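Local coordinates for erythrocyte membrane protein 1 (Plasmodium falciparum, PDB 6S8T), which binds the human adhesion receptor ICAM-1 through this DBLbeta domain, one piece of a much longer adhesin of malaria-infected erythrocytes, at residues Glu88-Gly93 with Pro112-His117; Glu303-Met308 with Lys349-Trp354; Lys353-Trp358 with Tyr453-Pro458. All coordinates share one frame; numbering follows the deposited sequence.

Contact 1: residues Glu88-Gly93 with Pro112-His117; sequences ERFKIG and PPRRQH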
loop_
_atom_site.group_PDB
_atom_site.type_symbol
_atom_site.label_atom_id
_atom_site.label_comp_id
_atom_site.label_asym_id
_atom_site.label_seq_id
_atom_site.Cartn_x
_atom_site.Cartn_y
_atom_site.Cartn_z
ATOM N N GLU A 88 -11.622 1.172 -12.417
ATOM C CA GLU A 88 -11.353 2.286 -11.521
ATOM C C GLU A 88 -9.998 2.199 -10.842
ATOM O O GLU A 88 -9.625 3.139 -10.131
ATOM C CB GLU A 88 -12.440 2.380 -10.441
ATOM C CG GLU A 88 -13.820 2.686 -10.968
ATOM C CD GLU A 88 -14.860 2.699 -9.870
ATOM O OE1 GLU A 88 -14.583 2.144 -8.786
ATOM O OE2 GLU A 88 -15.951 3.270 -10.088
ATOM N N ARG A 89 -9.239 1.120 -11.065
ATOM C CA ARG A 89 -8.102 0.808 -10.199
ATOM C C ARG A 89 -7.038 1.899 -10.231
ATOM O O ARG A 89 -6.476 2.255 -9.189
ATOM C CB ARG A 89 -7.493 -0.539 -10.588
ATOM C CG ARG A 89 -6.419 -1.018 -9.619
ATOM C CD ARG A 89 -5.903 -2.408 -9.964
ATOM N NE ARG A 89 -5.008 -2.911 -8.926
ATOM C CZ ARG A 89 -4.329 -4.053 -8.994
ATOM N NH1 ARG A 89 -3.538 -4.412 -7.990
ATOM N NH2 ARG A 89 -4.431 -4.833 -10.061
ATOM N N PHE A 90 -6.739 2.439 -11.410
ATOM C CA PHE A 90 -5.708 3.464 -11.521
ATOM C C PHE A 90 -6.230 4.698 -12.243
ATOM O O PHE A 90 -5.474 5.397 -12.922
ATOM C CB PHE A 90 -4.461 2.911 -12.214
ATOM C CG PHE A 90 -3.732 1.868 -11.407
ATOM C CD1 PHE A 90 -3.002 2.229 -10.284
ATOM C CD2 PHE A 90 -3.777 0.530 -11.771
ATOM C CE1 PHE A 90 -2.331 1.275 -9.535
ATOM C CE2 PHE A 90 -3.108 -0.427 -11.031
ATOM C CZ PHE A 90 -2.385 -0.054 -9.910
ATOM N N LYS A 91 -7.520 4.987 -12.092
ATOM C CA LYS A 91 -8.115 6.186 -12.663
ATOM C C LYS A 91 -7.964 7.349 -11.688
ATOM O O LYS A 91 -8.238 7.207 -10.491
ATOM C CB LYS A 91 -9.590 5.955 -12.992
ATOM C CG LYS A 91 -10.242 7.119 -13.712
ATOM C CD LYS A 91 -11.688 6.813 -14.076
ATOM C CE LYS A 91 -12.347 8.006 -14.749
ATOM N NZ LYS A 91 -13.769 7.739 -15.083
ATOM N N ILE A 92 -7.519 8.494 -12.207
ATOM C CA ILE A 92 -7.356 9.691 -11.390
ATOM C C ILE A 92 -8.723 10.171 -10.915
ATOM O O ILE A 92 -9.661 10.310 -11.711
ATOM C CB ILE A 92 -6.625 10.784 -12.186
ATOM C CG1 ILE A 92 -5.158 10.405 -12.405
ATOM C CG2 ILE A 92 -6.731 12.131 -11.488
ATOM C CD1 ILE A 92 -4.386 11.414 -13.231
ATOM N N GLY A 93 -8.844 10.420 -9.613
ATOM C CA GLY A 93 -10.069 10.925 -9.032
ATOM C C GLY A 93 -10.937 9.887 -8.350
ATOM O O GLY A 93 -11.949 10.262 -7.742
ATOM N N PRO A 112 -6.785 1.739 -0.501
ATOM C CA PRO A 112 -6.334 2.190 -1.829
ATOM C C PRO A 112 -7.042 1.420 -2.928
ATOM O O PRO A 112 -7.239 0.202 -2.811
ATOM C CB PRO A 112 -4.828 1.885 -1.822
ATOM C CG PRO A 112 -4.464 1.702 -0.356
ATOM C CD PRO A 112 -5.693 1.150 0.295
ATOM N N PRO A 113 -7.449 2.094 -4.007
ATOM C CA PRO A 113 -8.055 1.367 -5.138
ATOM C C PRO A 113 -7.168 0.268 -5.696
ATOM O O PRO A 113 -7.685 -0.770 -6.130
ATOM C CB PRO A 113 -8.302 2.472 -6.173
ATOM C CG PRO A 113 -8.461 3.712 -5.364
ATOM C CD PRO A 113 -7.529 3.554 -4.182
ATOM N N ARG A 114 -5.846 0.465 -5.700
ATOM C CA ARG A 114 -4.943 -0.601 -6.122
ATOM C C ARG A 114 -5.111 -1.838 -5.246
ATOM O O ARG A 114 -5.160 -2.965 -5.752
ATOM C CB ARG A 114 -3.497 -0.109 -6.082
ATOM C CG ARG A 114 -2.461 -1.199 -6.309
ATOM C CD ARG A 114 -1.097 -0.769 -5.799
ATOM N NE ARG A 114 -1.175 -0.309 -4.415
ATOM C CZ ARG A 114 -1.198 -1.117 -3.360
ATOM N NH1 ARG A 114 -1.279 -0.611 -2.135
ATOM N NH2 ARG A 114 -1.139 -2.431 -3.530
ATOM N N ARG A 115 -5.215 -1.640 -3.927
ATOM C CA ARG A 115 -5.370 -2.759 -3.002
ATOM C C ARG A 115 -6.731 -3.425 -3.150
ATOM O O ARG A 115 -6.830 -4.657 -3.136
ATOM C CB ARG A 115 -5.168 -2.276 -1.562
ATOM C CG ARG A 115 -5.601 -3.271 -0.484
ATOM C CD ARG A 115 -4.648 -4.455 -0.398
ATOM N NE ARG A 115 -5.097 -5.468 0.561
ATOM C CZ ARG A 115 -5.860 -6.511 0.242
ATOM N NH1 ARG A 115 -6.267 -6.677 -1.010
ATOM N NH2 ARG A 115 -6.219 -7.386 1.172
ATOM N N GLN A 116 -7.791 -2.625 -3.289
ATOM C CA GLN A 116 -9.140 -3.182 -3.353
ATOM C C GLN A 116 -9.306 -4.125 -4.541
ATOM O O GLN A 116 -10.000 -5.143 -4.438
ATOM C CB GLN A 116 -10.166 -2.052 -3.421
ATOM C CG GLN A 116 -11.597 -2.527 -3.580
ATOM C CD GLN A 116 -12.592 -1.394 -3.479
ATOM O OE1 GLN A 116 -12.395 -0.449 -2.717
ATOM N NE2 GLN A 116 -13.667 -1.477 -4.256
ATOM N N HIS A 117 -8.679 -3.811 -5.674
ATOM C CA HIS A 117 -8.797 -4.625 -6.880
ATOM C C HIS A 117 -7.556 -5.476 -7.129
ATOM O O HIS A 117 -7.224 -5.777 -8.281
ATOM C CB HIS A 117 -9.095 -3.737 -8.088
ATOM C CG HIS A 117 -10.283 -2.846 -7.895
ATOM N ND1 HIS A 117 -11.559 -3.334 -7.719
ATOM C CD2 HIS A 117 -10.385 -1.497 -7.838
ATOM C CE1 HIS A 117 -12.398 -2.325 -7.571
ATOM N NE2 HIS A 117 -11.711 -1.199 -7.643
HETATM O O HOH W 1 -12.352 1.505 -6.928
HETATM O O HOH W 2 -7.043 -5.323 -11.156
#
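Arg89 reaches from the loop 88-93 across the short helix 113-116, passing His117 and Arg114, and nearly every atom of its side chain has a measurable partner. Arg89 CB starts beside the imidazole, with CD2 of His117 at 4.1 Å. Arg89 CG, set anti to the backbone N (chi1 -173°), lies 3.7 Å from Pro113 O, and Arg89 CD packs on CB of His117 at 3.9 Å. The chain stays extended as far as NE, which carries the guanidinium to the C-terminal end of the helix. There the O of Arg114 accepts from Arg89 NE at 3.2 Å and from Arg89 NH1 at 3.1 Å; both bonds are bent to about 130° and weak. His117 O lies over one face of the guanidinium, 3.4 Å from Arg89 CZ, where no N-H points at it; a water accepting weakly from NH2 donates to this same oxygen instead. In this largely helical Duffy-binding-like domain, the helix follows strand 110-111 after the N-cap Pro112, and the Cys80-Cys119 disulfide joins the same two parts of the chain. Arg89 NH1 forms a salt bridge with Asp152 on helix 137-163. Alongside, Phe90 turns CZ to the aliphatic CG of Arg114 at 3.8 Å, while the Arg114 guanidinium goes to Glu300 and Asp188. At the other end of the contact, a water in the plane of the His117 ring bridges NE2 to Glu88 OE1.

Contact 2: residues Glu303-Met308 with Lys349-Trp354; sequences EWFCKM and KKIKKW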
loop_
_atom_site.group_PDB
_atom_site.type_symbol
_atom_site.label_atom_id
_atom_site.label_comp_id
_atom_site.label_asym_id
_atom_site.label_seq_id
_atom_site.Cartn_x
_atom_site.Cartn_y
_atom_site.Cartn_z
ATOM N N GLU A 303 -0.152 10.738 -2.781
ATOM C CA GLU A 303 0.216 10.777 -4.194
ATOM C C GLU A 303 -1.020 10.890 -5.080
ATOM O O GLU A 303 -1.053 11.700 -6.014
ATOM C CB GLU A 303 1.038 9.540 -4.576
ATOM C CG GLU A 303 1.319 9.449 -6.079
ATOM C CD GLU A 303 2.154 8.239 -6.480
ATOM O OE1 GLU A 303 2.371 7.341 -5.641
ATOM O OE2 GLU A 303 2.594 8.187 -7.648
ATOM N N TRP A 304 -2.054 10.091 -4.797
ATOM C CA TRP A 304 -3.256 10.119 -5.622
ATOM C C TRP A 304 -4.134 11.335 -5.349
ATOM O O TRP A 304 -4.911 11.724 -6.228
ATOM C CB TRP A 304 -4.053 8.823 -5.442
ATOM C CG TRP A 304 -3.407 7.687 -6.173
ATOM C CD1 TRP A 304 -2.533 6.769 -5.661
ATOM C CD2 TRP A 304 -3.538 7.379 -7.569
ATOM N NE1 TRP A 304 -2.128 5.899 -6.646
ATOM C CE2 TRP A 304 -2.733 6.250 -7.826
ATOM C CE3 TRP A 304 -4.271 7.938 -8.622
ATOM C CZ2 TRP A 304 -2.639 5.671 -9.089
ATOM C CZ3 TRP A 304 -4.175 7.364 -9.879
ATOM C CH2 TRP A 304 -3.366 6.242 -10.103
ATOM N N PHE A 305 -4.023 11.948 -4.167
ATOM C CA PHE A 305 -4.668 13.241 -3.956
ATOM C C PHE A 305 -4.031 14.315 -4.825
ATOM O O PHE A 305 -4.730 15.183 -5.362
ATOM C CB PHE A 305 -4.591 13.661 -2.488
ATOM C CG PHE A 305 -4.847 15.130 -2.276
ATOM C CD1 PHE A 305 -6.142 15.625 -2.277
ATOM C CD2 PHE A 305 -3.794 16.020 -2.104
ATOM C CE1 PHE A 305 -6.387 16.978 -2.097
ATOM C CE2 PHE A 305 -4.033 17.374 -1.925
ATOM C CZ PHE A 305 -5.332 17.853 -1.922
ATOM N N CYS A 306 -2.700 14.285 -4.955
ATOM C CA CYS A 306 -2.021 15.291 -5.764
ATOM C C CYS A 306 -2.316 15.115 -7.249
ATOM O O CYS A 306 -2.364 16.106 -7.986
ATOM C CB CYS A 306 -0.515 15.255 -5.499
ATOM S SG CYS A 306 -0.018 16.056 -3.934
ATOM N N LYS A 307 -2.515 13.876 -7.708
ATOM C CA LYS A 307 -2.905 13.666 -9.101
ATOM C C LYS A 307 -4.294 14.229 -9.375
ATOM O O LYS A 307 -4.519 14.858 -10.414
ATOM C CB LYS A 307 -2.859 12.177 -9.450
ATOM C CG LYS A 307 -1.465 11.588 -9.530
ATOM C CD LYS A 307 -1.515 10.112 -9.906
ATOM C CE LYS A 307 -0.138 9.586 -10.272
ATOM N NZ LYS A 307 0.399 10.261 -11.494
ATOM N N MET A 308 -5.238 14.006 -8.457
ATOM C CA MET A 308 -6.570 14.586 -8.600
ATOM C C MET A 308 -6.515 16.106 -8.519
ATOM O O MET A 308 -7.144 16.801 -9.328
ATOM C CB MET A 308 -7.502 14.018 -7.524
ATOM C CG MET A 308 -8.921 14.587 -7.518
ATOM S SD MET A 308 -9.112 16.120 -6.576
ATOM C CE MET A 308 -8.387 15.647 -5.009
ATOM N N LYS A 349 -15.637 21.491 -4.124
ATOM C CA LYS A 349 -16.329 20.289 -3.667
ATOM C C LYS A 349 -15.393 19.087 -3.622
ATOM O O LYS A 349 -15.418 18.312 -2.660
ATOM C CB LYS A 349 -17.531 19.998 -4.566
ATOM C CG LYS A 349 -18.653 21.016 -4.451
ATOM C CD LYS A 349 -19.793 20.696 -5.404
ATOM C CE LYS A 349 -20.917 21.709 -5.278
ATOM N NZ LYS A 349 -22.023 21.433 -6.239
ATOM N N LYS A 350 -14.559 18.915 -4.652
ATOM C CA LYS A 350 -13.649 17.774 -4.680
ATOM C C LYS A 350 -12.575 17.890 -3.607
ATOM O O LYS A 350 -12.263 16.906 -2.926
ATOM C CB LYS A 350 -13.002 17.644 -6.058
ATOM C CG LYS A 350 -13.783 16.801 -7.045
ATOM C CD LYS A 350 -12.873 16.300 -8.156
ATOM C CE LYS A 350 -13.619 15.403 -9.125
ATOM N NZ LYS A 350 -14.651 16.157 -9.888
ATOM N N ILE A 351 -11.987 19.077 -3.449
ATOM C CA ILE A 351 -10.927 19.239 -2.461
ATOM C C ILE A 351 -11.473 19.061 -1.050
ATOM O O ILE A 351 -10.783 18.524 -0.175
ATOM C CB ILE A 351 -10.236 20.604 -2.638
ATOM C CG1 ILE A 351 -9.641 20.711 -4.040
ATOM C CG2 ILE A 351 -9.142 20.791 -1.606
ATOM C CD1 ILE A 351 -8.659 19.616 -4.368
ATOM N N LYS A 352 -12.721 19.474 -0.811
ATOM C CA LYS A 352 -13.278 19.387 0.535
ATOM C C LYS A 352 -13.498 17.940 0.961
ATOM O O LYS A 352 -13.187 17.572 2.100
ATOM C CB LYS A 352 -14.588 20.169 0.618
ATOM C CG LYS A 352 -15.120 20.302 2.033
ATOM C CD LYS A 352 -14.153 21.094 2.903
ATOM C CE LYS A 352 -14.427 20.881 4.383
ATOM N NZ LYS A 352 -14.112 19.488 4.804
ATOM N N LYS A 353 -14.033 17.102 0.069
ATOM C CA LYS A 353 -14.308 15.723 0.458
ATOM C C LYS A 353 -13.023 14.931 0.669
ATOM O O LYS A 353 -12.975 14.055 1.541
ATOM C CB LYS A 353 -15.209 15.049 -0.578
ATOM C CG LYS A 353 -14.689 15.093 -1.996
ATOM C CD LYS A 353 -15.831 15.028 -3.002
ATOM C CE LYS A 353 -16.744 13.844 -2.738
ATOM N NZ LYS A 353 -17.828 13.755 -3.755
ATOM N N TRP A 354 -11.973 15.227 -0.101
ATOM C CA TRP A 354 -10.676 14.617 0.172
ATOM C C TRP A 354 -10.100 15.124 1.490
ATOM O O TRP A 354 -9.478 14.359 2.236
ATOM C CB TRP A 354 -9.709 14.891 -0.981
ATOM C CG TRP A 354 -9.935 14.017 -2.187
ATOM C CD1 TRP A 354 -10.910 14.156 -3.129
ATOM C CD2 TRP A 354 -9.160 12.875 -2.578
ATOM N NE1 TRP A 354 -10.795 13.171 -4.082
ATOM C CE2 TRP A 354 -9.729 12.372 -3.767
ATOM C CE3 TRP A 354 -8.043 12.229 -2.039
ATOM C CZ2 TRP A 354 -9.219 11.253 -4.425
ATOM C CZ3 TRP A 354 -7.539 11.119 -2.693
ATOM C CH2 TRP A 354 -8.127 10.640 -3.874
#
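An antiparallel pair of long helices, 293-319 and 335-372, forms the element to which this contact belongs, with Met308 and Phe305 of one set against Trp354 of the other. The short segment axes run at 170° and come no closer than 11.3 Å, a spacing filled by large side chains; segment 349-354 lies in a predicted coiled coil. The methyl of Met308 is placed by a doubly bent chain. It turns at chi2 and again at chi3 (-52°), which brings CE over the face of the indole, with Met308 CE 3.4 Å from the centroid of the Trp354 five-membered ring and only 8° off the normal: a CH-pi contact. The sulfur follows as a Met-aromatic contact, with Met308 SD 4.5 Å from the same centroid, and SD also touches Lys350 CD at 4.1 Å. Phe305 and Trp354 lie side by side, pointing in opposite senses, Phe305 CB meeting Trp354 CE3 at 3.8 Å and Phe305 CD1 meeting Trp354 CB at 3.9 Å. Ile351 CD1 touches both residues of helix 293-319, at 4.0 Å from Met308 CE and 4.2 Å from Phe305 CE1. Around the pair, the Trp301 ring meets those of both Phe305 and Trp354, Cys306 is joined by a disulfide to Cys430, and Trp304 turns to Tyr160 of helix 137-163.

Contact 3: residues Lys353-Trp358 with Tyr453-Pro458; sequences KWEKQW and YTFKDP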
loop_
_atom_site.group_PDB
_atom_site.type_symbol
_atom_site.label_atom_id
_atom_site.label_comp_id
_atom_site.label_asym_id
_atom_site.label_seq_id
_atom_site.Cartn_x
_atom_site.Cartn_y
_atom_site.Cartn_z
ATOM N N LYS A 353 -14.033 17.102 0.069
ATOM C CA LYS A 353 -14.308 15.723 0.458
ATOM C C LYS A 353 -13.023 14.931 0.669
ATOM O O LYS A 353 -12.975 14.055 1.541
ATOM C CB LYS A 353 -15.209 15.049 -0.578
ATOM C CG LYS A 353 -14.689 15.093 -1.996
ATOM C CD LYS A 353 -15.831 15.028 -3.002
ATOM C CE LYS A 353 -16.744 13.844 -2.738
ATOM N NZ LYS A 353 -17.828 13.755 -3.755
ATOM N N TRP A 354 -11.973 15.227 -0.101
ATOM C CA TRP A 354 -10.676 14.617 0.172
ATOM C C TRP A 354 -10.100 15.124 1.490
ATOM O O TRP A 354 -9.478 14.359 2.236
ATOM C CB TRP A 354 -9.709 14.891 -0.981
ATOM C CG TRP A 354 -9.935 14.017 -2.187
ATOM C CD1 TRP A 354 -10.910 14.156 -3.129
ATOM C CD2 TRP A 354 -9.160 12.875 -2.578
ATOM N NE1 TRP A 354 -10.795 13.171 -4.082
ATOM C CE2 TRP A 354 -9.729 12.372 -3.767
ATOM C CE3 TRP A 354 -8.043 12.229 -2.039
ATOM C CZ2 TRP A 354 -9.219 11.253 -4.425
ATOM C CZ3 TRP A 354 -7.539 11.119 -2.693
ATOM C CH2 TRP A 354 -8.127 10.640 -3.874
ATOM N N GLU A 355 -10.312 16.406 1.799
ATOM C CA GLU A 355 -9.796 16.964 3.045
ATOM C C GLU A 355 -10.393 16.273 4.265
ATOM O O GLU A 355 -9.713 16.128 5.287
ATOM C CB GLU A 355 -10.070 18.467 3.106
ATOM C CG GLU A 355 -9.466 19.152 4.322
ATOM C CD GLU A 355 -9.869 20.610 4.436
ATOM O OE1 GLU A 355 -10.861 21.007 3.786
ATOM O OE2 GLU A 355 -9.192 21.358 5.175
ATOM N N LYS A 356 -11.653 15.838 4.183
ATOM C CA LYS A 356 -12.260 15.157 5.322
ATOM C C LYS A 356 -11.545 13.845 5.624
ATOM O O LYS A 356 -11.394 13.466 6.790
ATOM C CB LYS A 356 -13.748 14.915 5.070
ATOM C CG LYS A 356 -14.598 16.173 5.137
ATOM C CD LYS A 356 -16.081 15.836 5.141
ATOM C CE LYS A 356 -16.929 17.076 5.365
ATOM N NZ LYS A 356 -18.380 16.748 5.433
ATOM N N GLN A 357 -11.090 13.142 4.585
ATOM C CA GLN A 357 -10.340 11.909 4.802
ATOM C C GLN A 357 -8.994 12.194 5.462
ATOM O O GLN A 357 -8.575 11.464 6.369
ATOM C CB GLN A 357 -10.155 11.164 3.476
ATOM C CG GLN A 357 -11.471 10.827 2.762
ATOM C CD GLN A 357 -11.295 9.893 1.567
ATOM O OE1 GLN A 357 -10.234 9.850 0.941
ATOM N NE2 GLN A 357 -12.340 9.136 1.253
ATOM N N TRP A 358 -8.313 13.262 5.034
ATOM C CA TRP A 358 -6.998 13.581 5.588
ATOM C C TRP A 358 -7.075 13.943 7.067
ATOM O O TRP A 358 -6.157 13.617 7.829
ATOM C CB TRP A 358 -6.357 14.715 4.787
ATOM C CG TRP A 358 -5.088 15.266 5.387
ATOM C CD1 TRP A 358 -4.940 16.461 6.033
ATOM C CD2 TRP A 358 -3.795 14.645 5.392
ATOM N NE1 TRP A 358 -3.637 16.621 6.440
ATOM C CE2 TRP A 358 -2.913 15.521 6.061
ATOM C CE3 TRP A 358 -3.296 13.435 4.901
ATOM C CZ2 TRP A 358 -1.563 15.225 6.247
ATOM C CZ3 TRP A 358 -1.953 13.144 5.085
ATOM C CH2 TRP A 358 -1.104 14.034 5.750
ATOM N N TYR A 453 -1.267 26.003 1.088
ATOM C CA TYR A 453 -1.915 24.876 1.748
ATOM C C TYR A 453 -2.680 24.032 0.733
ATOM O O TYR A 453 -3.388 24.561 -0.129
ATOM C CB TYR A 453 -2.852 25.391 2.842
ATOM C CG TYR A 453 -3.549 24.324 3.656
ATOM C CD1 TYR A 453 -2.852 23.229 4.154
ATOM C CD2 TYR A 453 -4.903 24.429 3.951
ATOM C CE1 TYR A 453 -3.492 22.259 4.909
ATOM C CE2 TYR A 453 -5.549 23.468 4.702
ATOM C CZ TYR A 453 -4.841 22.387 5.179
ATOM O OH TYR A 453 -5.490 21.434 5.929
ATOM N N THR A 454 -2.528 22.706 0.835
ATOM C CA THR A 454 -3.108 21.812 -0.167
ATOM C C THR A 454 -4.631 21.857 -0.163
ATOM O O THR A 454 -5.256 21.707 -1.219
ATOM C CB THR A 454 -2.635 20.371 0.051
ATOM O OG1 THR A 454 -2.930 19.960 1.391
ATOM C CG2 THR A 454 -1.142 20.246 -0.198
ATOM N N PHE A 455 -5.245 22.060 1.003
ATOM C CA PHE A 455 -6.696 22.073 1.132
ATOM C C PHE A 455 -7.252 23.486 1.277
ATOM O O PHE A 455 -8.273 23.688 1.943
ATOM C CB PHE A 455 -7.126 21.200 2.311
ATOM C CG PHE A 455 -6.479 19.842 2.323
ATOM C CD1 PHE A 455 -6.874 18.861 1.429
ATOM C CD2 PHE A 455 -5.473 19.547 3.229
ATOM C CE1 PHE A 455 -6.276 17.611 1.436
ATOM C CE2 PHE A 455 -4.874 18.299 3.242
ATOM C CZ PHE A 455 -5.276 17.331 2.344
ATOM N N LYS A 456 -6.601 24.469 0.660
ATOM C CA LYS A 456 -7.047 25.857 0.720
ATOM C C LYS A 456 -8.268 26.019 -0.178
ATOM O O LYS A 456 -8.160 25.932 -1.406
ATOM C CB LYS A 456 -5.916 26.790 0.296
ATOM C CG LYS A 456 -6.123 28.244 0.671
ATOM C CD LYS A 456 -6.278 28.408 2.172
ATOM C CE LYS A 456 -5.714 29.740 2.633
ATOM N NZ LYS A 456 -6.252 30.868 1.831
ATOM N N ASP A 457 -9.432 26.251 0.433
ATOM C CA ASP A 457 -10.668 26.346 -0.342
ATOM C C ASP A 457 -10.671 27.529 -1.303
ATOM O O ASP A 457 -11.075 27.346 -2.465
ATOM C CB ASP A 457 -11.874 26.380 0.605
ATOM C CG ASP A 457 -11.864 25.242 1.606
ATOM O OD1 ASP A 457 -11.424 24.130 1.243
ATOM O OD2 ASP A 457 -12.294 25.459 2.757
ATOM N N PRO A 458 -10.266 28.737 -0.915
ATOM C CA PRO A 458 -10.065 29.792 -1.911
ATOM C C PRO A 458 -8.637 29.783 -2.424
ATOM O O PRO A 458 -7.700 30.136 -1.690
ATOM C CB PRO A 458 -10.378 31.076 -1.130
ATOM C CG PRO A 458 -9.984 30.757 0.266
ATOM C CD PRO A 458 -10.175 29.271 0.460
#
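Phe455 meets both Glu355 and Trp358, residues three apart on helix 335-372, with the same side of its ring; Thr454 OG1 lies over the other side. The orientation of the ring toward each helix residue defines the contact. Against Glu355 the alignment is nearly flat: carboxylate and ring planes differ by 10°. The distances, however, place the carboxylate beside the root of the phenylalanine, Glu355 CD being 3.5 Å from Phe455 CB. The methylenes touch the ring obliquely, with Glu355 CB at 3.6 Å from Phe455 CD1 and Glu355 CG at 3.7 Å from Phe455 CG. The glutamate leaves the helix with CG anti to the backbone N (chi1 -175°) and stays extended, which places the methylenes there.

Against Trp358 the Phe455 side chain runs roughly perpendicular. Phe455 presents its far end, and Phe455 CE2 lies over the face of the indole, 3.3 Å from Trp358 CD1. Phe455 CZ touches Trp358 CB at 3.7 Å. The planes of the two aromatic groups are 31° apart.

Tyr453 OH is 3.8 Å from Glu355 OE2, beyond hydrogen-bonding distance. Asp457, poorly ordered, adds a like charge near Glu355 OE1, which might raise the proton affinity of either acid; Lys352 forms a long, weak ion pair with Glu355 OE1.

Within segment 453-458, Tyr453 and Phe455 belong to a type I beta turn, Tyr453 to Lys456, whose Thr454 bonds through its backbone to Gln435. In its other contacts, Phe455 touches Trp301 and Phe305 of helix 293-319, whereas Trp358 meets Phe436 edge-to-face and rests on Ala417, Ala418 and Ile421 of helix 417-424.

From the N terminus, contact 1 comes first, closing a loop of 18 residues that holds the two-stranded hairpin 97-98/110-111. It is complete before contact 2 opens, so the two are in series. Contact 2 spans 40 residues, pairing helix 293-319 with helix 335-372. Contact 3 starts on the stretch where contact 2 ends, sharing Lys353 and Trp354, and closes a 94-residue excursion through helices 388-402 and 417-424. In space, contact 1 meets contact 2 where Phe90 O and Ile92 pack on Trp304, Lys307 and Met308. Contact 2 continues into contact 3 through Phe305 on Phe455. Loop 88-93, the helix pair and the C-terminal turn are thus packed in succession.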